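Local coordinates for protein aldehyde dehydrogenase 21 (ALDH21) (Physcomitrella patens subsp. patens, PDB 5N5S) that probably oxidises D-glyceraldehyde 3-phosphate to 3-phosphoglycerate with NADP(+) and water, as a member of the aldehyde dehydrogenase family, at residues B[53-58]-B[67-72]. Sequence-based numbering, arbitrary orientation.
Sequences RKWLDV and AAKVPQ
Val58 and Val70 touch on the inner face of a beta hairpin, CG2 to CG2 at 3.8 Å. The hairpin pairs strands 55-59 and 66-71 antiparallel, at the edge of a small mixed sheet near the N-terminus. Strand 38-44 flanks 66-71 on its other side. Leu56, Val58, Ala68 and Val70 share this face; the tight part is Val58, Ala68 and Val70, all buried. Each valine has CG2 anti to its carbonyl carbon, and these two branches meet obliquely. Val58 CB also rests on Ala68 CB at 3.9 Å. Leu219 of helix 219-229 covers Val58, Ala68 and Val70, so this face packs the hairpin onto the cofactor-binding part of the fold. Leu56 comes close to Ser215, a residue that binds NADP(+).

Trp55 turns its ring back over the neighbouring strand, with CG beside its backbone N (chi1 -60°). Its CZ3 lies 3.7 Å from Pro71 CD. Lys69 CD sits over one ring face, offset toward the rim.

The other face is more polar and turned to solvent at Asp57, which is exposed. There Asp57 and Lys69 lie side by side, with Asp57 OD1 3.5 Å from Lys69 CE. The charged ends do not meet: Asp57 OD1 and Lys69 NZ are 4.7 Å apart, which suggests only a loose electrostatic attraction.

Backbone bonds join both strands along their length. Val70 N to Leu56 O is nearly straight, with an N-H...O angle of 174°. At the end of the pair toward the hairpin turn, Ala67 and Ala68 both face Val58 in a classic beta bulge. There Val58 O accepts two bonds, from Ala67 N at 2.9 Å and Ala68 N at 3.1 Å, both in the carbonyl plane.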
# COMPACT_ATOMS: atom_id res chain seq x y z
N ARG B 53 11.28 20.03 45.70
CA ARG B 53 11.71 20.78 44.50
C ARG B 53 11.20 22.21 44.55
O ARG B 53 10.10 22.46 45.04
CB ARG B 53 11.18 20.12 43.21
CG ARG B 53 11.81 18.79 42.87
CD ARG B 53 10.91 18.00 41.94
NE ARG B 53 11.36 16.62 41.77
CZ ARG B 53 10.97 15.60 42.52
NH1 ARG B 53 10.10 15.79 43.52
NH2 ARG B 53 11.43 14.38 42.30
N LYS B 54 12.00 23.15 44.01
CA LYS B 54 11.65 24.56 43.93
C LYS B 54 10.50 24.75 42.95
O LYS B 54 10.29 23.92 42.07
CB LYS B 54 12.87 25.41 43.53
CG LYS B 54 13.15 26.58 44.47
CD LYS B 54 13.87 26.14 45.74
CE LYS B 54 13.59 27.04 46.91
NZ LYS B 54 14.05 26.43 48.19
N TRP B 55 9.71 25.81 43.13
CA TRP B 55 8.55 26.06 42.28
C TRP B 55 8.84 26.99 41.11
O TRP B 55 9.58 27.96 41.24
CB TRP B 55 7.37 26.60 43.10
CG TRP B 55 6.90 25.66 44.18
CD1 TRP B 55 7.27 25.68 45.49
CD2 TRP B 55 5.98 24.57 44.03
NE1 TRP B 55 6.63 24.66 46.17
CE2 TRP B 55 5.84 23.97 45.30
CE3 TRP B 55 5.26 24.05 42.94
CZ2 TRP B 55 5.01 22.86 45.51
CZ3 TRP B 55 4.43 22.96 43.16
CH2 TRP B 55 4.32 22.37 44.42
N LEU B 56 8.24 26.66 39.96
CA LEU B 56 8.27 27.42 38.72
C LEU B 56 6.88 28.04 38.61
O LEU B 56 5.88 27.33 38.66
CB LEU B 56 8.57 26.49 37.52
CG LEU B 56 8.54 27.13 36.12
CD1 LEU B 56 9.86 26.93 35.40
CD2 LEU B 56 7.41 26.56 35.28
N ASP B 57 6.83 29.37 38.50
CA ASP B 57 5.56 30.08 38.39
C ASP B 57 5.04 30.12 36.96
O ASP B 57 5.80 30.32 36.01
CB ASP B 57 5.67 31.50 38.97
CG ASP B 57 5.94 31.55 40.46
OD1 ASP B 57 5.29 30.79 41.22
OD2 ASP B 57 6.77 32.39 40.88
N VAL B 58 3.72 29.90 36.81
CA VAL B 58 3.01 29.94 35.54
C VAL B 58 2.00 31.09 35.65
O VAL B 58 1.14 31.09 36.54
CB VAL B 58 2.34 28.58 35.19
CG1 VAL B 58 1.62 28.65 33.85
CG2 VAL B 58 3.37 27.45 35.18
N ALA B 67 -0.89 32.16 38.31
CA ALA B 67 -2.10 31.36 38.44
C ALA B 67 -1.83 29.89 38.74
O ALA B 67 -2.74 29.17 39.17
CB ALA B 67 -2.97 31.50 37.21
N ALA B 68 -0.59 29.43 38.54
CA ALA B 68 -0.19 28.05 38.80
C ALA B 68 1.26 27.93 39.26
O ALA B 68 2.10 28.75 38.89
CB ALA B 68 -0.42 27.19 37.57
N LYS B 69 1.54 26.89 40.07
CA LYS B 69 2.87 26.58 40.59
C LYS B 69 3.24 25.16 40.18
O LYS B 69 2.51 24.21 40.48
CB LYS B 69 2.96 26.79 42.11
CG LYS B 69 3.19 28.26 42.48
CD LYS B 69 3.55 28.43 43.93
CE LYS B 69 3.85 29.88 44.26
NZ LYS B 69 4.23 30.05 45.69
N VAL B 70 4.34 25.03 39.42
CA VAL B 70 4.83 23.76 38.87
C VAL B 70 6.20 23.38 39.48
O VAL B 70 7.11 24.20 39.45
CB VAL B 70 4.86 23.83 37.31
CG1 VAL B 70 5.57 22.63 36.70
CG2 VAL B 70 3.46 23.97 36.74
N PRO B 71 6.38 22.13 40.02
CA PRO B 71 7.70 21.74 40.56
C PRO B 71 8.80 21.77 39.50
O PRO B 71 8.58 21.31 38.37
CB PRO B 71 7.46 20.31 41.08
CG PRO B 71 5.99 20.18 41.22
CD PRO B 71 5.41 21.03 40.14
N GLN B 72 9.96 22.36 39.85
CA GLN B 72 11.11 22.47 38.96
C GLN B 72 11.94 21.19 39.03
O GLN B 72 12.44 20.85 40.10
CB GLN B 72 11.95 23.73 39.28
CG GLN B 72 13.08 24.02 38.30
CD GLN B 72 12.65 24.64 36.99
OE1 GLN B 72 12.18 23.95 36.07
NE2 GLN B 72 12.92 25.92 36.82